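Local atomic coordinates of putative citrate lyase, alfa subunit (Streptococcus mutans, PDB entry 2HJ0), a protein that probably serves as the alpha subunit of a citrate lyase, a CitF-family alpha/beta protein with two large mixed beta sheets. Residues L255-A260 / T288-E293; K262-S267 / I369-A374; F274-G279 / N311-L316; V328-H333 / V337-N342. All coordinates share one frame; numbering follows the deposited sequence.

Contacts 1, 2 and 3 are close neighbours round the nine-stranded mixed sheet. Contacts 1 and 2 share helix 251-265, and their centres lie about 9 Å apart. Contact 3 is about 12 Å from each, centre to centre. Its strand 275-277 neighbours strand 369-372 of contact 2, with Q277 paired to I369 and V371. Contact 4 is about 12 Å from contact 3 and 23 to 24 Å from the other two, between centres. It meets contact 3 at D332 and N311. Along the chain, the segments of contact 1 alternate with those of contacts 2 and 3. Contact 4 follows contacts 1 and 3. Contact 2 encloses contacts 3 and 4. Elements distant in sequence thus meet on one sheet.

Contact 1. Residues L255-A260 / T288-E293; sequences LIAEYA and TRFMRE
F290 lies against A257 and E258 where two helices of the alpha/beta fold pack side by side. Helix 251-265 precedes strand 275-277 in the chain and helix 282-297 follows it. F290 provides about half of the buried surface, and E258 most of the rest. With CG anti to its own carbonyl carbon (chi1 -56°), the F290 ring extends from the second helix toward the first. E258 crosses it at about a right angle. E258 CB sits over one ring face, 3.8 Å from the ring centroid of F290 and 18° off the normal. This is a CH-pi contact. R289 CD covers the opposite face, so the ring is held between two aliphatic groups. The E258 chain then runs on past the rim, and its carboxylate plane is turned 47° from the ring plane. A257 adds a smaller apolar touch, with its CB 4.0 Å from F290 CE1. L254 and A261 of the same helix also touch the F290 ring. No hydrogen bond joins the two segments. At the end of the E258 side chain, OE2 lies 3.5 Å from F290 CD2.

Contact 2. Residues K262-S267 / I369-A374; sequences KVITSS and ICVLSA
The last turn of helix 251-265 rests on strand 369-372 of the nine-stranded mixed sheet, through I264 on the helix and I369 and V371 on the strand. I264 carries most of the contact from the helix side. Its CB points at the strand, and both of its branches are used. CG1 is anti to the carbonyl carbon (chi1 -63°), which sends the longer branch across the two strand residues. I264 CG1 lies 3.7 Å from I369 CD1. The methyl at the end, I264 CD1, reaches past it to V371 CG2 at 3.8 Å. The short branch has its own partner, with I264 CG2 4.0 Å from I369 CG2. I264 crosses both strand side chains at about a right angle, and the contacts form a buried apolar layer.

This is helix-on-sheet packing of an alpha/beta fold. The strand runs parallel between strands 275-277 and 409-413, bonded to Q277 on one side and L411 on the other. Helix 282-297 closes over the same layer, with M291 on I264 and V287 on V371.

The helix end is tied off by serine hydroxyls. S266 OG donates to K262 O at 2.8 Å, tilted 16° from the carbonyl plane. S267 grips I264 O twice. Its backbone N bonds to I264 O at 3.0 Å. Its hydroxyl, S267 OG, donates to I264 O at 2.8 Å, in the carbonyl plane on a lone pair.

Contact 3. Residues F274-G279 / N311-L316; sequences FSFQTG and NAMVEL
M313, modelled as selenomethionine, reaches from helix 311-318 to F276 and T278 beside the nine-stranded sheet. From CB the chain leaves the helix to one side. It bends at chi2 (50°), where CG turns it toward the sheet. The selenium comes next and meets the F276 ring, with M313 SE 4.0 Å from F276 CE2. It stands 5.1 Å from the centroid of the F276 ring and 65° off the normal, an oblique approach. A second bend at chi3 (121°) places the terminal methyl between two partners. M313 CE lies 3.8 Å from F276 CE2 and 3.2 Å from T278 OG1. M313 and F276 run antiparallel alongside one another.

L316, one turn further on, reaches the same ring. Its CD1 comes to the ring edge, near the ring plane, 4.1 Å from F276 CZ, while the M313 end comes in obliquely. All four touching residues are buried, and no hydrogen bond crosses between the segments. T278 also touches V287, T288 and M291 of helix 282-297, so that helix joins the same packing. A302 of strand 302-305 meets F276 as well.

The chain runs from strand 275-277 through helix 282-297 to the parallel neighbouring strand 302-305, a beta-alpha-beta crossover. A second crossover continues through helix 311-318 to strand 322-327. M313 and L316 set the helix of the second crossover against the first strand of the first, and the join is a Met-aromatic contact in a helix-on-sheet layer.

Contact 4. Residues V328-H333 / V337-N342; sequences VQDFDH and VSLDRN
The H333 imidazole has V337 CG2 over one face. This methyl is 3.4 Å from the ring centroid of H333 and 24° off the normal, offset toward the rim. It is a CH-pi contact. The R341 guanidinium is flat as well. S338 CA lies over the centre of one of its faces, 4.1 Å from the plane, and R341 NH1 makes a salt bridge with E318. H333 places its ring here because CG is anti to the backbone N (chi1 -180°). V337 has CG2 anti to its carbonyl carbon, which brings that methyl to the ring.

The backbones of H333 and V337 are joined as well. V337 N donates to H333 O at 2.8 Å, with an angle of 156° at the hydrogen. It is a bond of the first turn of helix 333-341, which follows strand 329-330. D332 is the N-cap of this helix. Its OD2 also bonds to S335 OG, and its OD1 takes the backbone N of N311 at the start of helix 311-318. One carboxylate therefore serves two helix starts.

On strand 329-330, D330 OD1 lies 4.2 Å from L339 CD2. The two side chains cross at about a right angle, and D330 OD1 accepts a hydrogen bond from S189 N.

Contact 1. Residues L255-A260 / T288-E293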
# COMPACT_ATOMS: atom_id res chain seq x y z
N LEU A 255 3.08 -39.35 -14.61
CA LEU A 255 2.22 -40.26 -13.88
C LEU A 255 1.97 -39.66 -12.51
O LEU A 255 0.84 -39.66 -12.01
CB LEU A 255 2.89 -41.62 -13.73
CG LEU A 255 2.07 -42.75 -13.12
CD1 LEU A 255 1.17 -43.33 -14.18
CD2 LEU A 255 2.99 -43.82 -12.59
N ILE A 256 3.03 -39.16 -11.90
CA ILE A 256 2.92 -38.56 -10.58
C ILE A 256 1.97 -37.37 -10.67
O ILE A 256 1.08 -37.22 -9.84
CB ILE A 256 4.31 -38.11 -10.03
CG1 ILE A 256 5.20 -39.35 -9.85
CG2 ILE A 256 4.15 -37.40 -8.70
CD1 ILE A 256 6.60 -39.05 -9.41
N ALA A 257 2.15 -36.55 -11.70
CA ALA A 257 1.28 -35.40 -11.89
C ALA A 257 -0.16 -35.85 -12.00
O ALA A 257 -1.03 -35.31 -11.33
CB ALA A 257 1.68 -34.64 -13.15
N GLU A 258 -0.40 -36.85 -12.85
CA GLU A 258 -1.76 -37.34 -13.05
C GLU A 258 -2.39 -37.87 -11.77
O GLU A 258 -3.55 -37.60 -11.50
CB GLU A 258 -1.80 -38.42 -14.14
CG GLU A 258 -3.19 -38.99 -14.33
CD GLU A 258 -3.46 -39.54 -15.73
OE1 GLU A 258 -2.62 -40.32 -16.25
OE2 GLU A 258 -4.53 -39.19 -16.31
N TYR A 259 -1.62 -38.64 -10.99
CA TYR A 259 -2.15 -39.16 -9.73
C TYR A 259 -2.49 -37.96 -8.83
O TYR A 259 -3.53 -37.96 -8.17
CB TYR A 259 -1.13 -40.06 -9.03
CG TYR A 259 -1.07 -41.51 -9.51
CD1 TYR A 259 -2.20 -42.15 -10.03
CD2 TYR A 259 0.10 -42.26 -9.38
CE1 TYR A 259 -2.16 -43.49 -10.41
CE2 TYR A 259 0.16 -43.60 -9.76
CZ TYR A 259 -0.97 -44.21 -10.27
OH TYR A 259 -0.89 -45.54 -10.65
N ALA A 260 -1.63 -36.95 -8.84
CA ALA A 260 -1.86 -35.76 -8.03
C ALA A 260 -3.18 -35.08 -8.40
O ALA A 260 -3.97 -34.71 -7.53
CB ALA A 260 -0.70 -34.79 -8.19
N THR A 288 -1.24 -29.35 -13.48
CA THR A 288 -2.25 -28.45 -14.02
C THR A 288 -2.83 -28.92 -15.36
O THR A 288 -3.99 -28.64 -15.67
CB THR A 288 -1.72 -27.00 -14.22
OG1 THR A 288 -0.77 -26.98 -15.29
CG2 THR A 288 -1.06 -26.49 -12.98
N ARG A 289 -2.04 -29.64 -16.15
CA ARG A 289 -2.51 -30.15 -17.43
C ARG A 289 -3.69 -31.09 -17.23
O ARG A 289 -4.75 -30.91 -17.81
CB ARG A 289 -1.40 -30.90 -18.18
CG ARG A 289 -1.90 -31.72 -19.35
CD ARG A 289 -0.86 -32.71 -19.86
NE ARG A 289 0.24 -32.07 -20.57
CZ ARG A 289 1.34 -32.70 -20.95
NH1 ARG A 289 1.48 -33.99 -20.66
NH2 ARG A 289 2.30 -32.06 -21.60
N PHE A 290 -3.49 -32.11 -16.39
CA PHE A 290 -4.54 -33.09 -16.12
C PHE A 290 -5.70 -32.45 -15.40
O PHE A 290 -6.86 -32.80 -15.63
CB PHE A 290 -3.98 -34.26 -15.30
CG PHE A 290 -2.81 -34.93 -15.94
CD1 PHE A 290 -1.54 -34.38 -15.84
CD2 PHE A 290 -2.98 -36.07 -16.72
CE1 PHE A 290 -0.46 -34.96 -16.50
CE2 PHE A 290 -1.92 -36.66 -17.39
CZ PHE A 290 -0.65 -36.10 -17.28
N MSE A 291 -5.39 -31.50 -14.54
CA MSE A 291 -6.40 -30.81 -13.77
C MSE A 291 -7.34 -30.06 -14.72
O MSE A 291 -8.57 -30.17 -14.61
CB MSE A 291 -5.73 -29.83 -12.81
CG MSE A 291 -6.37 -29.78 -11.43
SE MSE A 291 -5.60 -28.37 -10.38
CE MSE A 291 -3.79 -29.07 -10.23
N ARG A 292 -6.75 -29.30 -15.65
CA ARG A 292 -7.50 -28.53 -16.65
C ARG A 292 -8.49 -29.44 -17.39
O ARG A 292 -9.68 -29.13 -17.49
CB ARG A 292 -6.54 -27.88 -17.67
CG ARG A 292 -7.22 -26.93 -18.65
CD ARG A 292 -6.23 -26.27 -19.61
NE ARG A 292 -5.97 -27.10 -20.78
CZ ARG A 292 -6.66 -27.04 -21.91
NH1 ARG A 292 -7.65 -26.18 -22.05
NH2 ARG A 292 -6.37 -27.88 -22.91
N GLU A 293 -7.98 -30.56 -17.90
CA GLU A 293 -8.79 -31.54 -18.61
C GLU A 293 -10.02 -31.92 -17.80
O GLU A 293 -11.14 -31.90 -18.30
CB GLU A 293 -7.94 -32.78 -18.89
CG GLU A 293 -8.55 -33.77 -19.88
CD GLU A 293 -7.80 -35.10 -19.92
OE1 GLU A 293 -6.57 -35.08 -20.15
OE2 GLU A 293 -8.45 -36.16 -19.73

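Contact 2. Residues K262-S267 / I369-A374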
# COMPACT_ATOMS: atom_id res chain seq x y z
N LYS A 262 -5.79 -36.40 -9.79
CA LYS A 262 -6.93 -37.25 -9.42
C LYS A 262 -7.25 -37.07 -7.95
O LYS A 262 -8.41 -37.14 -7.55
CB LYS A 262 -6.64 -38.73 -9.70
CG LYS A 262 -6.73 -39.13 -11.17
CD LYS A 262 -6.23 -40.57 -11.40
CE LYS A 262 -6.15 -40.96 -12.89
NZ LYS A 262 -5.49 -42.29 -13.08
N VAL A 263 -6.22 -36.82 -7.14
CA VAL A 263 -6.46 -36.61 -5.73
C VAL A 263 -7.22 -35.30 -5.54
O VAL A 263 -8.19 -35.24 -4.78
CB VAL A 263 -5.14 -36.60 -4.94
CG1 VAL A 263 -5.42 -36.33 -3.47
CG2 VAL A 263 -4.44 -37.93 -5.10
N ILE A 264 -6.80 -34.25 -6.25
CA ILE A 264 -7.44 -32.94 -6.18
C ILE A 264 -8.87 -32.98 -6.72
O ILE A 264 -9.81 -32.55 -6.06
CB ILE A 264 -6.63 -31.88 -7.00
CG1 ILE A 264 -5.24 -31.70 -6.40
CG2 ILE A 264 -7.34 -30.53 -7.01
CD1 ILE A 264 -4.28 -30.97 -7.30
N THR A 265 -9.03 -33.48 -7.94
CA THR A 265 -10.35 -33.55 -8.54
C THR A 265 -11.29 -34.55 -7.85
O THR A 265 -12.46 -34.61 -8.18
CB THR A 265 -10.27 -33.92 -10.01
OG1 THR A 265 -9.58 -35.17 -10.15
CG2 THR A 265 -9.53 -32.84 -10.77
N SER A 266 -10.78 -35.33 -6.91
CA SER A 266 -11.66 -36.26 -6.21
C SER A 266 -11.79 -35.81 -4.77
O SER A 266 -12.45 -36.46 -3.97
CB SER A 266 -11.10 -37.68 -6.22
OG SER A 266 -10.99 -38.20 -7.53
N SER A 267 -11.15 -34.71 -4.42
CA SER A 267 -11.20 -34.24 -3.05
C SER A 267 -12.51 -33.51 -2.77
O SER A 267 -13.20 -33.08 -3.69
CB SER A 267 -10.02 -33.31 -2.77
OG SER A 267 -10.21 -32.03 -3.36
N ILE A 369 -6.15 -25.96 -2.03
CA ILE A 369 -5.17 -27.02 -2.21
C ILE A 369 -3.86 -26.51 -2.82
O ILE A 369 -3.85 -25.56 -3.59
CB ILE A 369 -5.79 -28.17 -3.08
CG1 ILE A 369 -4.94 -29.42 -2.95
CG2 ILE A 369 -5.88 -27.75 -4.55
CD1 ILE A 369 -3.73 -29.42 -3.87
N CYS A 370 -2.76 -27.13 -2.42
CA CYS A 370 -1.47 -26.76 -2.94
C CYS A 370 -0.70 -28.04 -3.29
O CYS A 370 -0.85 -29.08 -2.64
CB CYS A 370 -0.68 -25.92 -1.93
SG CYS A 370 -0.17 -26.80 -0.39
N VAL A 371 0.11 -27.95 -4.34
CA VAL A 371 0.92 -29.06 -4.82
C VAL A 371 2.39 -28.67 -4.63
O VAL A 371 2.89 -27.77 -5.29
CB VAL A 371 0.62 -29.32 -6.32
CG1 VAL A 371 1.37 -30.56 -6.79
CG2 VAL A 371 -0.88 -29.49 -6.53
N LEU A 372 3.06 -29.35 -3.72
CA LEU A 372 4.46 -29.07 -3.41
C LEU A 372 5.40 -30.22 -3.75
O LEU A 372 4.96 -31.36 -3.90
CB LEU A 372 4.58 -28.77 -1.92
CG LEU A 372 3.63 -27.69 -1.45
CD1 LEU A 372 3.57 -27.63 0.06
CD2 LEU A 372 4.07 -26.37 -2.05
N SER A 373 6.69 -29.93 -3.84
CA SER A 373 7.67 -30.98 -4.14
C SER A 373 8.53 -31.19 -2.90
O SER A 373 8.29 -30.55 -1.88
CB SER A 373 8.53 -30.60 -5.33
OG SER A 373 9.05 -29.29 -5.15
N ALA A 374 9.52 -32.07 -2.99
CA ALA A 374 10.37 -32.34 -1.84
C ALA A 374 11.68 -33.04 -2.17
O ALA A 374 11.79 -33.76 -3.17
CB ALA A 374 9.60 -33.17 -0.84

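Contact 3. Residues F274-G279 / N311-L316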
# COMPACT_ATOMS: atom_id res chain seq x y z
N PHE A 274 -13.17 -23.08 -6.57
CA PHE A 274 -12.15 -23.59 -5.65
C PHE A 274 -10.82 -22.94 -6.01
O PHE A 274 -10.59 -22.59 -7.16
CB PHE A 274 -12.06 -25.12 -5.77
CG PHE A 274 -11.27 -25.58 -6.96
CD1 PHE A 274 -9.92 -25.87 -6.84
CD2 PHE A 274 -11.87 -25.67 -8.22
CE1 PHE A 274 -9.16 -26.24 -7.95
CE2 PHE A 274 -11.12 -26.05 -9.34
CZ PHE A 274 -9.76 -26.33 -9.21
N SER A 275 -9.94 -22.78 -5.02
CA SER A 275 -8.64 -22.16 -5.25
C SER A 275 -7.53 -23.19 -5.22
O SER A 275 -7.70 -24.28 -4.68
CB SER A 275 -8.36 -21.10 -4.19
OG SER A 275 -8.45 -21.65 -2.88
N PHE A 276 -6.38 -22.85 -5.79
CA PHE A 276 -5.26 -23.77 -5.81
C PHE A 276 -3.94 -23.12 -6.19
O PHE A 276 -3.90 -22.01 -6.75
CB PHE A 276 -5.53 -24.91 -6.79
CG PHE A 276 -5.55 -24.46 -8.22
CD1 PHE A 276 -6.67 -23.84 -8.76
CD2 PHE A 276 -4.42 -24.59 -9.01
CE1 PHE A 276 -6.65 -23.36 -10.06
CE2 PHE A 276 -4.40 -24.11 -10.31
CZ PHE A 276 -5.52 -23.49 -10.83
N GLN A 277 -2.86 -23.83 -5.88
CA GLN A 277 -1.53 -23.38 -6.22
C GLN A 277 -0.74 -24.61 -6.66
O GLN A 277 -0.75 -25.64 -5.98
CB GLN A 277 -0.85 -22.73 -5.01
CG GLN A 277 0.54 -22.22 -5.31
CD GLN A 277 1.30 -21.77 -4.08
OE1 GLN A 277 1.01 -20.73 -3.49
NE2 GLN A 277 2.27 -22.57 -3.68
N THR A 278 -0.10 -24.52 -7.82
CA THR A 278 0.70 -25.62 -8.35
C THR A 278 2.15 -25.21 -8.43
O THR A 278 2.50 -24.05 -8.24
CB THR A 278 0.25 -26.07 -9.75
OG1 THR A 278 0.18 -24.92 -10.61
CG2 THR A 278 -1.10 -26.76 -9.69
N GLY A 279 3.00 -26.19 -8.74
CA GLY A 279 4.42 -25.94 -8.83
C GLY A 279 4.87 -25.05 -9.97
O GLY A 279 4.07 -24.58 -10.78
N ASN A 311 3.42 -19.60 -17.21
CA ASN A 311 2.55 -19.43 -18.37
C ASN A 311 1.34 -20.34 -18.33
O ASN A 311 0.29 -19.97 -18.85
CB ASN A 311 3.33 -19.66 -19.66
CG ASN A 311 2.48 -19.42 -20.90
OD1 ASN A 311 2.10 -20.37 -21.60
ND2 ASN A 311 2.16 -18.15 -21.18
N ALA A 312 1.47 -21.52 -17.72
CA ALA A 312 0.35 -22.45 -17.64
C ALA A 312 -0.79 -21.79 -16.90
O ALA A 312 -1.97 -22.01 -17.20
CB ALA A 312 0.75 -23.70 -16.93
N MSE A 313 -0.43 -20.97 -15.93
CA MSE A 313 -1.41 -20.26 -15.13
C MSE A 313 -2.10 -19.17 -15.94
O MSE A 313 -3.31 -18.98 -15.83
CB MSE A 313 -0.73 -19.66 -13.90
CG MSE A 313 -1.54 -19.87 -12.66
SE MSE A 313 -2.07 -21.75 -12.51
CE MSE A 313 -1.23 -22.09 -10.77
N VAL A 314 -1.32 -18.46 -16.75
CA VAL A 314 -1.86 -17.41 -17.59
C VAL A 314 -2.79 -18.08 -18.58
O VAL A 314 -3.88 -17.58 -18.89
CB VAL A 314 -0.75 -16.68 -18.36
CG1 VAL A 314 -1.33 -15.50 -19.13
CG2 VAL A 314 0.33 -16.23 -17.41
N GLU A 315 -2.35 -19.22 -19.07
CA GLU A 315 -3.13 -20.00 -20.03
C GLU A 315 -4.53 -20.21 -19.46
O GLU A 315 -5.51 -19.91 -20.12
CB GLU A 315 -2.45 -21.34 -20.28
CG GLU A 315 -2.35 -21.78 -21.73
CD GLU A 315 -1.02 -21.42 -22.39
OE1 GLU A 315 -0.81 -20.24 -22.76
OE2 GLU A 315 -0.19 -22.34 -22.54
N LEU A 316 -4.62 -20.72 -18.23
CA LEU A 316 -5.91 -20.97 -17.61
C LEU A 316 -6.76 -19.73 -17.40
O LEU A 316 -7.99 -19.77 -17.49
CB LEU A 316 -5.74 -21.69 -16.28
CG LEU A 316 -5.30 -23.15 -16.30
CD1 LEU A 316 -5.02 -23.60 -14.87
CD2 LEU A 316 -6.38 -24.03 -16.93

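Contact 4. Residues V328-H333 / V337-N342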
# COMPACT_ATOMS: atom_id res chain seq x y z
N VAL A 328 2.71 -13.23 -6.42
CA VAL A 328 3.72 -12.69 -5.52
C VAL A 328 5.09 -12.77 -6.20
O VAL A 328 6.05 -12.11 -5.81
CB VAL A 328 3.77 -13.46 -4.19
CG1 VAL A 328 4.42 -14.83 -4.39
CG2 VAL A 328 4.52 -12.64 -3.17
N GLN A 329 5.16 -13.60 -7.23
CA GLN A 329 6.39 -13.75 -7.98
C GLN A 329 6.16 -14.48 -9.30
O GLN A 329 5.43 -15.47 -9.36
CB GLN A 329 7.42 -14.50 -7.14
CG GLN A 329 8.50 -15.10 -7.98
CD GLN A 329 9.58 -15.73 -7.16
OE1 GLN A 329 9.30 -16.40 -6.15
NE2 GLN A 329 10.82 -15.53 -7.58
N ASP A 330 6.78 -13.98 -10.36
CA ASP A 330 6.63 -14.60 -11.67
C ASP A 330 7.81 -15.50 -11.95
O ASP A 330 8.93 -15.20 -11.54
CB ASP A 330 6.55 -13.53 -12.74
CG ASP A 330 5.29 -12.74 -12.65
OD1 ASP A 330 5.38 -11.50 -12.51
OD2 ASP A 330 4.21 -13.36 -12.71
N PHE A 331 7.57 -16.59 -12.66
CA PHE A 331 8.62 -17.54 -12.98
C PHE A 331 8.98 -17.64 -14.48
O PHE A 331 9.68 -18.57 -14.89
CB PHE A 331 8.25 -18.91 -12.42
CG PHE A 331 8.60 -19.09 -10.96
CD1 PHE A 331 9.73 -19.80 -10.58
CD2 PHE A 331 7.81 -18.53 -9.97
CE1 PHE A 331 10.06 -19.96 -9.23
CE2 PHE A 331 8.13 -18.68 -8.62
CZ PHE A 331 9.25 -19.39 -8.26
N ASP A 332 8.50 -16.69 -15.28
CA ASP A 332 8.82 -16.64 -16.70
C ASP A 332 8.29 -15.35 -17.31
O ASP A 332 7.32 -14.77 -16.83
CB ASP A 332 8.28 -17.86 -17.45
CG ASP A 332 6.79 -18.00 -17.34
OD1 ASP A 332 6.27 -19.05 -17.77
OD2 ASP A 332 6.13 -17.07 -16.84
N HIS A 333 8.94 -14.88 -18.37
CA HIS A 333 8.54 -13.63 -19.00
C HIS A 333 7.04 -13.49 -19.29
O HIS A 333 6.42 -12.48 -18.94
CB HIS A 333 9.33 -13.42 -20.29
CG HIS A 333 8.98 -12.16 -21.01
ND1 HIS A 333 9.17 -10.91 -20.44
CD2 HIS A 333 8.41 -11.95 -22.21
CE1 HIS A 333 8.72 -9.99 -21.27
NE2 HIS A 333 8.25 -10.59 -22.35
N VAL A 337 4.47 -10.64 -18.16
CA VAL A 337 3.74 -9.84 -19.13
C VAL A 337 2.26 -9.80 -18.82
O VAL A 337 1.63 -8.75 -18.88
CB VAL A 337 3.95 -10.39 -20.54
CG1 VAL A 337 3.08 -9.62 -21.54
CG2 VAL A 337 5.43 -10.25 -20.92
N SER A 338 1.72 -10.96 -18.47
CA SER A 338 0.31 -11.11 -18.14
C SER A 338 -0.12 -10.20 -16.99
O SER A 338 -1.25 -9.69 -16.97
CB SER A 338 0.02 -12.56 -17.77
OG SER A 338 -1.36 -12.73 -17.57
N LEU A 339 0.77 -10.02 -16.02
CA LEU A 339 0.48 -9.19 -14.87
C LEU A 339 0.07 -7.80 -15.31
O LEU A 339 -0.63 -7.08 -14.60
CB LEU A 339 1.71 -9.09 -13.97
CG LEU A 339 1.57 -8.19 -12.74
CD1 LEU A 339 0.45 -8.71 -11.85
CD2 LEU A 339 2.89 -8.17 -11.99
N ASP A 340 0.51 -7.42 -16.50
CA ASP A 340 0.19 -6.12 -17.05
C ASP A 340 -0.97 -6.18 -18.05
O ASP A 340 -1.86 -5.34 -18.03
CB ASP A 340 1.43 -5.53 -17.72
CG ASP A 340 1.12 -4.28 -18.50
OD1 ASP A 340 0.61 -3.30 -17.90
OD2 ASP A 340 1.38 -4.26 -19.73
N ARG A 341 -0.93 -7.19 -18.91
CA ARG A 341 -1.93 -7.40 -19.96
C ARG A 341 -3.34 -7.65 -19.43
O ARG A 341 -4.29 -6.97 -19.81
CB ARG A 341 -1.51 -8.57 -20.85
CG ARG A 341 -2.37 -8.80 -22.09
CD ARG A 341 -2.17 -10.23 -22.63
NE ARG A 341 -0.77 -10.65 -22.59
CZ ARG A 341 -0.37 -11.85 -22.18
NH1 ARG A 341 -1.27 -12.73 -21.77
NH2 ARG A 341 0.93 -12.16 -22.16
N ASN A 342 -3.48 -8.63 -18.54
CA ASN A 342 -4.79 -8.96 -17.98
C ASN A 342 -5.01 -8.27 -16.64
O ASN A 342 -5.40 -8.92 -15.66
CB ASN A 342 -4.94 -10.47 -17.81
CG ASN A 342 -4.67 -11.25 -19.09
OD1 ASN A 342 -3.68 -11.97 -19.18
ND2 ASN A 342 -5.55 -11.12 -20.08